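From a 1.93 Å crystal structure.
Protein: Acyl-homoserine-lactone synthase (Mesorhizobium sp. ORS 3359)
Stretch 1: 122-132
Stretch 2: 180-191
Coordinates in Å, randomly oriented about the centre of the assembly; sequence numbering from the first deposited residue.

Stretch 1, residues 122-132: AGFVLCGLLET
Stretch 2 180-191: DVTPEAIEQTRR

Two helices, 122-132 and 183-191, pack nearly antiparallel, their N-to-C directions 165° apart (signed crossing angle -165°) and their axes 9.5 Å apart at closest approach; 446 Å² is buried in all. The register is fixed by CA-CA distances of 5.9 Å for Cys127-Ile186 and 5.8 Å for Leu130-Val181. Residues 122-132 are helical throughout; before the second helix, Val181 (phi/psi -92/92) and Thr182 (-118/143) are extended, and Thr182 OG1 (chi1 p) caps it by accepting a weak 3.4 Å bond from Ala185 N.

Leu130 covers the most surface. Its CA-to-CB bond points toward the partner, and with rotamer mt it sets CB 3.5 Å from Ile186 CG1 and CD1 4.1 Å from Ala185 CB, while its backbone O lies 3.4 Å from Val181 CG1 (Val181 chi1 t).

Ile186 (chi1 m, chi2 140°) also meets Cys127, whose t rotamer places SG 4.1 Å from Ile186 CG2 and 3.7 Å from Arg190 CG. Cys127 CB lies 3.9 Å from Thr189 CG2; Thr189 (chi1 m) turns OG1 back to Ala185 O, donating at 2.8 Å.

A salt bridge adds charge pairing: Arg190 NH2 donates to Glu131 OE1 at 3.0 Å and 162°, near the guanidinium plane. Both side chains start m, t, and both CA-to-CB bonds point sideways.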

# COMPACT_ATOMS: atom_id res chain seq x y z
N ALA A 122 -10.68 0.46 -6.08
CA ALA A 122 -9.31 0.96 -6.21
C ALA A 122 -9.31 2.38 -5.64
O ALA A 122 -8.49 2.67 -4.78
CB ALA A 122 -8.82 0.90 -7.64
N GLY A 123 -10.21 3.22 -6.14
CA GLY A 123 -10.39 4.61 -5.64
C GLY A 123 -10.38 4.67 -4.09
O GLY A 123 -9.51 5.45 -3.46
N PHE A 124 -11.32 3.85 -3.52
CA PHE A 124 -11.59 3.73 -2.05
C PHE A 124 -10.28 3.41 -1.34
O PHE A 124 -10.01 4.00 -0.27
CB PHE A 124 -12.60 2.63 -1.71
CG PHE A 124 -14.04 3.08 -1.69
CD1 PHE A 124 -14.66 3.39 -0.49
CD2 PHE A 124 -14.77 3.14 -2.86
CE1 PHE A 124 -15.99 3.78 -0.47
CE2 PHE A 124 -16.10 3.54 -2.84
CZ PHE A 124 -16.70 3.87 -1.65
N VAL A 125 -9.48 2.48 -1.90
CA VAL A 125 -8.16 2.08 -1.34
C VAL A 125 -7.14 3.22 -1.49
O VAL A 125 -6.44 3.51 -0.53
CB VAL A 125 -7.61 0.81 -2.02
CG1 VAL A 125 -6.24 0.46 -1.45
CG2 VAL A 125 -8.58 -0.36 -1.91
N LEU A 126 -7.00 3.78 -2.69
CA LEU A 126 -5.98 4.83 -2.92
C LEU A 126 -6.34 6.08 -2.06
O LEU A 126 -5.54 6.52 -1.23
CB LEU A 126 -5.95 5.12 -4.42
CG LEU A 126 -5.30 4.07 -5.32
CD1 LEU A 126 -5.56 4.37 -6.77
CD2 LEU A 126 -3.79 4.04 -5.09
N CYS A 127 -7.55 6.59 -2.19
CA CYS A 127 -8.01 7.72 -1.33
C CYS A 127 -7.83 7.39 0.16
O CYS A 127 -7.43 8.28 0.92
CB CYS A 127 -9.46 8.04 -1.63
SG CYS A 127 -9.79 9.74 -1.14
N GLY A 128 -8.07 6.13 0.57
CA GLY A 128 -8.11 5.72 1.99
C GLY A 128 -6.71 5.69 2.55
O GLY A 128 -6.52 6.00 3.76
N LEU A 129 -5.76 5.34 1.68
CA LEU A 129 -4.30 5.33 1.97
C LEU A 129 -3.90 6.77 2.33
O LEU A 129 -3.31 6.93 3.39
CB LEU A 129 -3.49 4.81 0.79
CG LEU A 129 -1.99 4.67 1.07
CD1 LEU A 129 -1.71 3.49 2.02
CD2 LEU A 129 -1.18 4.55 -0.22
N LEU A 130 -4.23 7.75 1.49
CA LEU A 130 -3.82 9.17 1.71
C LEU A 130 -4.48 9.69 2.98
O LEU A 130 -3.82 10.39 3.76
CB LEU A 130 -4.22 10.05 0.54
CG LEU A 130 -3.55 9.70 -0.78
CD1 LEU A 130 -4.10 10.56 -1.89
CD2 LEU A 130 -2.04 9.84 -0.65
N GLU A 131 -5.76 9.36 3.16
CA GLU A 131 -6.55 9.83 4.32
C GLU A 131 -5.97 9.23 5.61
O GLU A 131 -5.89 9.93 6.63
CB GLU A 131 -8.02 9.52 4.10
CG GLU A 131 -8.67 10.52 3.17
CD GLU A 131 -10.21 10.41 3.08
OE1 GLU A 131 -10.72 10.43 1.98
OE2 GLU A 131 -10.88 10.38 4.13
N THR A 132 -5.63 7.96 5.60
CA THR A 132 -5.04 7.30 6.79
C THR A 132 -3.68 7.94 7.07
O THR A 132 -3.44 8.30 8.30
CB THR A 132 -4.98 5.80 6.59
OG1 THR A 132 -6.31 5.43 6.21
CG2 THR A 132 -4.50 5.06 7.82
N ASP A 180 3.98 12.99 -1.93
CA ASP A 180 3.39 13.94 -0.95
C ASP A 180 1.91 13.50 -0.71
O ASP A 180 1.06 13.36 -1.60
CB ASP A 180 3.49 15.41 -1.41
CG ASP A 180 4.93 15.86 -1.52
OD1 ASP A 180 5.80 15.16 -0.93
OD2 ASP A 180 5.15 16.95 -2.17
N VAL A 181 1.64 13.51 0.63
CA VAL A 181 0.28 13.31 1.24
C VAL A 181 -0.32 14.71 1.42
O VAL A 181 -0.04 15.34 2.43
CB VAL A 181 0.35 12.53 2.57
CG1 VAL A 181 -1.02 12.29 3.16
CG2 VAL A 181 1.09 11.20 2.43
N THR A 182 -1.06 15.20 0.42
CA THR A 182 -1.59 16.58 0.37
C THR A 182 -3.13 16.52 0.36
O THR A 182 -3.75 15.55 -0.23
CB THR A 182 -0.91 17.35 -0.77
OG1 THR A 182 -1.20 16.85 -2.09
CG2 THR A 182 0.60 17.36 -0.59
N PRO A 183 -3.79 17.49 1.05
CA PRO A 183 -5.25 17.64 1.03
C PRO A 183 -5.92 17.60 -0.43
O PRO A 183 -7.14 17.29 -0.58
CB PRO A 183 -5.42 19.00 1.73
CG PRO A 183 -4.35 18.97 2.79
CD PRO A 183 -3.16 18.38 2.06
N GLU A 184 -5.00 18.00 -1.38
CA GLU A 184 -5.36 18.27 -2.80
C GLU A 184 -5.39 16.91 -3.48
O GLU A 184 -6.46 16.56 -4.09
CB GLU A 184 -4.43 19.28 -3.52
CG GLU A 184 -3.05 19.54 -2.88
CD GLU A 184 -2.96 20.65 -1.82
OE1 GLU A 184 -2.88 20.33 -0.61
OE2 GLU A 184 -2.90 21.83 -2.21
N ALA A 185 -4.29 16.17 -3.33
CA ALA A 185 -4.13 14.79 -3.85
C ALA A 185 -5.45 14.07 -3.48
O ALA A 185 -6.24 13.55 -4.44
CB ALA A 185 -2.86 14.19 -3.29
N ILE A 186 -5.83 14.21 -2.19
CA ILE A 186 -7.04 13.54 -1.66
C ILE A 186 -8.28 13.95 -2.47
O ILE A 186 -9.04 13.06 -2.92
CB ILE A 186 -7.18 13.80 -0.15
CG1 ILE A 186 -6.11 13.02 0.62
CG2 ILE A 186 -8.57 13.42 0.32
CD1 ILE A 186 -5.49 13.79 1.78
N GLU A 187 -8.48 15.26 -2.66
CA GLU A 187 -9.71 15.80 -3.27
C GLU A 187 -9.88 15.27 -4.71
O GLU A 187 -11.03 14.72 -5.06
CB GLU A 187 -9.67 17.33 -3.28
CG GLU A 187 -10.59 17.90 -2.23
CD GLU A 187 -11.90 17.16 -2.23
OE1 GLU A 187 -12.14 16.41 -1.14
OE2 GLU A 187 -12.65 17.29 -3.36
N GLN A 188 -8.82 15.44 -5.51
CA GLN A 188 -8.82 15.12 -6.97
C GLN A 188 -9.10 13.60 -7.11
O GLN A 188 -9.83 13.18 -8.05
CB GLN A 188 -7.47 15.55 -7.58
CG GLN A 188 -7.57 16.59 -8.71
CD GLN A 188 -8.50 16.23 -9.84
OE1 GLN A 188 -9.75 16.64 -9.79
NE2 GLN A 188 -7.89 15.57 -10.92
N THR A 189 -8.63 12.81 -6.16
CA THR A 189 -8.74 11.32 -6.21
C THR A 189 -10.23 10.95 -6.12
O THR A 189 -10.79 10.25 -7.09
CB THR A 189 -7.90 10.63 -5.12
OG1 THR A 189 -6.44 10.87 -5.33
CG2 THR A 189 -8.15 9.13 -5.09
N ARG A 190 -10.85 11.36 -4.98
CA ARG A 190 -12.33 11.33 -4.79
C ARG A 190 -13.09 11.76 -6.07
O ARG A 190 -14.22 11.14 -6.33
CB ARG A 190 -12.80 12.22 -3.63
CG ARG A 190 -12.80 11.51 -2.28
CD ARG A 190 -13.55 12.29 -1.21
NE ARG A 190 -13.23 11.76 0.11
CZ ARG A 190 -14.11 11.35 1.03
NH1 ARG A 190 -15.45 11.46 0.84
NH2 ARG A 190 -13.64 10.83 2.15
N ARG A 191 -12.55 12.84 -6.77
CA ARG A 191 -13.24 13.43 -7.94
C ARG A 191 -13.09 12.49 -9.12
O ARG A 191 -14.12 12.25 -9.88
CB ARG A 191 -12.67 14.78 -8.40
CG ARG A 191 -13.34 15.28 -9.68
CD ARG A 191 -13.77 16.72 -9.58
NE ARG A 191 -14.51 17.00 -8.35
CZ ARG A 191 -15.83 17.11 -8.24
NH1 ARG A 191 -16.62 16.95 -9.29
NH2 ARG A 191 -16.36 17.39 -7.06